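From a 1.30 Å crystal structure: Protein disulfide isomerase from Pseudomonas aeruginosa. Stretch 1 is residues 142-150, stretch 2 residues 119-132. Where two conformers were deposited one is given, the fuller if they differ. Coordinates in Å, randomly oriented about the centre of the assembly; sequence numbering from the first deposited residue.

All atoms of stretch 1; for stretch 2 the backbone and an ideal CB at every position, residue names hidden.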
# COMPACT_ATOMS: atom_id res chain seq x y z
N GLY A 142 -7.10 19.18 5.20
CA GLY A 142 -7.48 17.95 4.49
C GLY A 142 -7.14 17.99 2.99
O GLY A 142 -7.58 17.07 2.20
N THR A 143 -6.35 18.99 2.54
CA THR A 143 -6.24 19.25 1.10
C THR A 143 -4.93 18.77 0.59
O THR A 143 -3.85 19.04 1.18
CB THR A 143 -6.36 20.80 0.88
OG1 THR A 143 -7.61 21.26 1.37
CG2 THR A 143 -6.12 21.17 -0.57
N LEU A 144 -4.95 18.01 -0.50
CA LEU A 144 -3.71 17.55 -1.15
C LEU A 144 -3.31 18.50 -2.24
O LEU A 144 -4.19 18.83 -3.08
CB LEU A 144 -3.96 16.11 -1.73
CG LEU A 144 -2.72 15.52 -2.41
CD1 LEU A 144 -1.66 15.25 -1.35
CD2 LEU A 144 -3.18 14.15 -2.93
N ASP A 145 -2.06 18.95 -2.30
CA ASP A 145 -1.57 19.76 -3.44
C ASP A 145 -1.06 18.83 -4.50
O ASP A 145 0.04 18.29 -4.41
CB ASP A 145 -0.40 20.62 -2.92
CG ASP A 145 0.03 21.67 -3.90
OD1 ASP A 145 -0.47 21.70 -5.04
OD2 ASP A 145 0.89 22.47 -3.51
N PHE A 146 -1.86 18.57 -5.51
CA PHE A 146 -1.41 17.61 -6.55
C PHE A 146 -2.03 18.11 -7.82
O PHE A 146 -3.05 17.56 -8.27
CB PHE A 146 -1.93 16.17 -6.20
CG PHE A 146 -1.31 15.03 -7.08
CD1 PHE A 146 -0.64 15.29 -8.28
CD2 PHE A 146 -1.50 13.69 -6.74
CE1 PHE A 146 -0.06 14.23 -9.05
CE2 PHE A 146 -0.96 12.65 -7.51
CZ PHE A 146 -0.26 12.93 -8.68
N PRO A 147 -1.44 19.15 -8.41
CA PRO A 147 -2.17 19.87 -9.50
C PRO A 147 -2.27 19.14 -10.81
O PRO A 147 -3.05 19.59 -11.65
CB PRO A 147 -1.42 21.22 -9.64
CG PRO A 147 -0.03 20.88 -9.20
CD PRO A 147 -0.11 19.77 -8.15
N GLU A 148 -1.55 18.06 -10.97
CA GLU A 148 -1.76 17.22 -12.19
C GLU A 148 -3.09 16.45 -12.13
O GLU A 148 -3.58 16.01 -13.21
CB GLU A 148 -0.61 16.25 -12.33
CG GLU A 148 0.72 16.98 -12.65
CD GLU A 148 1.36 17.60 -11.41
OE1 GLU A 148 1.01 17.19 -10.28
OE2 GLU A 148 2.20 18.51 -11.58
N LEU A 149 -3.70 16.34 -10.95
CA LEU A 149 -5.01 15.75 -10.83
C LEU A 149 -6.05 16.83 -10.78
O LEU A 149 -5.73 17.99 -10.52
CB LEU A 149 -5.10 14.87 -9.57
CG LEU A 149 -4.25 13.57 -9.62
CD1 LEU A 149 -4.82 12.54 -8.65
CD2 LEU A 149 -4.24 12.91 -11.00
N ASP A 150 -7.30 16.38 -10.97
CA ASP A 150 -8.46 17.29 -10.83
C ASP A 150 -8.81 17.29 -9.35
O ASP A 150 -9.39 16.32 -8.81
CB ASP A 150 -9.53 16.74 -11.75
CG ASP A 150 -10.81 17.50 -11.66
OD1 ASP A 150 -11.64 17.23 -12.58
OD2 ASP A 150 -11.06 18.30 -10.75
N UNK A 119 0.18 5.11 -11.82
CA UNK A 119 1.09 6.18 -11.75
C UNK A 119 0.54 7.27 -10.80
O UNK A 119 1.23 7.77 -9.90
CB UNK A 119 1.36 6.73 -13.15
N UNK A 120 -0.76 7.57 -10.92
CA UNK A 120 -1.38 8.56 -10.03
C UNK A 120 -1.47 8.05 -8.58
O UNK A 120 -1.29 8.86 -7.66
CB UNK A 120 -2.78 8.92 -10.54
N UNK A 121 -1.79 6.79 -8.43
CA UNK A 121 -1.92 6.21 -7.12
C UNK A 121 -0.59 6.32 -6.35
O UNK A 121 -0.56 6.87 -5.23
CB UNK A 121 -2.37 4.75 -7.23
N UNK A 122 0.50 5.91 -6.95
CA UNK A 122 1.77 5.95 -6.25
C UNK A 122 2.34 7.35 -6.13
O UNK A 122 2.94 7.64 -5.10
CB UNK A 122 2.78 5.05 -6.96
N UNK A 123 2.02 8.22 -7.07
CA UNK A 123 2.38 9.61 -6.91
C UNK A 123 1.60 10.25 -5.78
O UNK A 123 2.18 11.07 -5.05
CB UNK A 123 2.15 10.37 -8.21
N UNK A 124 0.36 9.86 -5.58
CA UNK A 124 -0.49 10.46 -4.51
C UNK A 124 0.06 9.94 -3.19
O UNK A 124 0.01 10.66 -2.16
CB UNK A 124 -1.97 10.11 -4.67
N UNK A 125 0.46 8.65 -3.12
CA UNK A 125 1.09 8.13 -1.87
C UNK A 125 2.30 8.99 -1.48
O UNK A 125 2.47 9.45 -0.31
CB UNK A 125 1.53 6.67 -2.05
N UNK A 126 3.20 9.27 -2.44
CA UNK A 126 4.37 10.14 -2.16
C UNK A 126 3.95 11.51 -1.74
O UNK A 126 4.50 12.12 -0.80
CB UNK A 126 5.28 10.25 -3.39
N UNK A 127 3.01 12.07 -2.48
CA UNK A 127 2.61 13.45 -2.16
C UNK A 127 2.02 13.53 -0.76
O UNK A 127 2.28 14.51 -0.03
CB UNK A 127 1.60 13.97 -3.18
N UNK A 128 1.21 12.57 -0.35
CA UNK A 128 0.59 12.56 0.98
C UNK A 128 1.66 12.36 2.01
O UNK A 128 1.69 13.09 3.06
CB UNK A 128 -0.48 11.47 1.10
N UNK A 129 2.61 11.46 1.78
CA UNK A 129 3.67 11.31 2.79
C UNK A 129 4.50 12.62 2.90
O UNK A 129 4.95 12.94 4.01
CB UNK A 129 4.58 10.13 2.43
N UNK A 130 4.67 13.33 1.82
CA UNK A 130 5.44 14.61 1.89
C UNK A 130 4.62 15.69 2.50
O UNK A 130 5.21 16.50 3.24
CB UNK A 130 5.91 15.06 0.51
N UNK A 131 3.34 15.77 2.28
CA UNK A 131 2.54 16.93 2.65
C UNK A 131 1.86 16.82 4.00
O UNK A 131 1.54 17.85 4.57
CB UNK A 131 1.48 17.18 1.58
N UNK A 132 1.48 15.61 4.40
CA UNK A 132 0.84 15.45 5.71
C UNK A 132 1.75 15.82 6.88
O UNK A 132 2.96 15.51 6.83
CB UNK A 132 0.37 14.00 5.88

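Stretch 1 is an irregular segment with a type I turn from Phe-146 to Leu-149, and it lies along one side of a helix. It offers Leu-144, Phe-146 and Leu-149, plus the backbone N and O of Asp-145.

Position 119 is helical, and no atom of stretch 1 lies near its ideal CB. Many residues would suit; it is Lys-119, which makes no contact with stretch 1.

Position 120 points sideways. Its ideal CB is 4.3 Å from Leu-149 CD2, so a small or modest apolar group fits. It is Ala-120. Its CB lies 4.2 Å from Leu-149 CD2, and its O sits at the edge of the Phe-146 ring, 3.8 Å from Phe-146 CE2.

Positions 121 and 122 point away, and stretch 1 sets no limit there. They are Phe-121 and Trp-122.

Position 123 points toward stretch 1. Its ideal CB is only 3.5 Å from Phe-146 CZ, so a small residue such as Ala, Ser or Cys seems likely. It is Ser-123, with CB 3.6 Å from Phe-146 CZ. Chi1 is m, and Ser-123 OG lies 3.0 Å from Lys-119 O, one helical turn back.

Position 124 points sideways. Its ideal CB is 3.9 Å from Phe-146 CE2. Apolar surroundings favour a small apolar residue. It is Ala-124, whose CB packs 3.9 Å from Phe-146 CE2. Ala-124 N is 3.6 Å from the same CE2, so the ring also rests close to the helix backbone.

Position 125 points away and 126 is out of reach; stretch 1 does not choose. They are Ile-125 and Asp-126.

Position 127 points toward stretch 1. Its ideal CB is 4.0 Å from Leu-144 CD1. A short apolar side chain suits this spot. It is Ala-127, with CB 3.9 Å from Leu-144 CD1.

Position 128 points sideways, with its ideal CB 4.7 Å from Leu-144 CD1. Val, Ile, Leu or Met could cover that methyl. It is Ile-128, chi1 m and chi2 t; its CG1 reaches 3.6 Å from Leu-144 CD1.

Positions 129 and 130 are out of reach. They are Phe-129 and Ala-130.

Position 131 points toward stretch 1. The backbone N and O of Asp-145 lie within reach of a longer side chain. One carrying both donor and acceptor would suit, such as Gln. It is Gln-131. Asp-145 N donates to Gln-131 OE1 at 2.8 Å, and Gln-131 NE2 donates to Asp-145 O at 3.0 Å. Both bonds are nearly straight.

Position 132 leaves helical phi/psi, with nothing of stretch 1 nearby. It is Ser-132.

Stretch 2, residues 119-132: KAFWSAIDAIFAQS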
# COMPACT_ATOMS: atom_id res chain seq x y z
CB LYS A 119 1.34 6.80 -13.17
CG LYS A 119 2.21 8.08 -13.18
CD LYS A 119 3.68 7.75 -12.95
CE LYS A 119 4.55 8.99 -12.68
NZ LYS A 119 5.02 9.59 -13.96
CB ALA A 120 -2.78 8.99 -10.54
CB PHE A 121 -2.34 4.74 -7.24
CG PHE A 121 -2.37 4.00 -5.94
CD1 PHE A 121 -3.56 3.94 -5.25
CD2 PHE A 121 -1.27 3.33 -5.41
CE1 PHE A 121 -3.69 3.23 -4.06
CE2 PHE A 121 -1.41 2.60 -4.21
CZ PHE A 121 -2.61 2.60 -3.53
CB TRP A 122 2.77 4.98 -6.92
CG TRP A 122 2.38 3.57 -6.70
CD1 TRP A 122 1.72 2.72 -7.59
CD2 TRP A 122 2.60 2.78 -5.52
NE1 TRP A 122 1.48 1.49 -7.02
CE2 TRP A 122 2.03 1.47 -5.76
CE3 TRP A 122 3.21 3.03 -4.24
CZ2 TRP A 122 2.04 0.49 -4.79
CZ3 TRP A 122 3.25 2.01 -3.29
CH2 TRP A 122 2.64 0.75 -3.58
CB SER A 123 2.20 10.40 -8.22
OG SER A 123 3.16 9.99 -9.15
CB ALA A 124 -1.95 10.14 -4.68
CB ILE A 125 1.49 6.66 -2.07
CG1 ILE A 125 0.22 5.79 -2.03
CG2 ILE A 125 2.50 6.21 -0.94
CD1 ILE A 125 0.39 4.34 -2.26
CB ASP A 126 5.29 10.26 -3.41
CG ASP A 126 6.05 8.98 -3.72
OD1 ASP A 126 6.14 8.14 -2.86
OD2 ASP A 126 6.47 8.87 -4.93
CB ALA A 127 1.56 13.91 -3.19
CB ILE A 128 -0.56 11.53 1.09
CG1 ILE A 128 -1.68 11.99 0.21
CG2 ILE A 128 -0.98 11.40 2.58
CD1 ILE A 128 -2.75 10.89 0.05
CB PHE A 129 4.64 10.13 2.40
CG PHE A 129 4.19 8.78 2.85
CD1 PHE A 129 3.73 8.56 4.14
CD2 PHE A 129 4.29 7.69 1.99
CE1 PHE A 129 3.32 7.29 4.57
CE2 PHE A 129 3.89 6.41 2.42
CZ PHE A 129 3.40 6.25 3.72
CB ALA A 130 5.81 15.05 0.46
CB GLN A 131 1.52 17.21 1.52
CG GLN A 131 2.22 17.68 0.22
CD GLN A 131 1.24 17.89 -0.86
OE1 GLN A 131 0.10 18.29 -0.64
NE2 GLN A 131 1.72 17.60 -2.06
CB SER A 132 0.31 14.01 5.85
OG SER A 132 -0.29 13.97 7.13
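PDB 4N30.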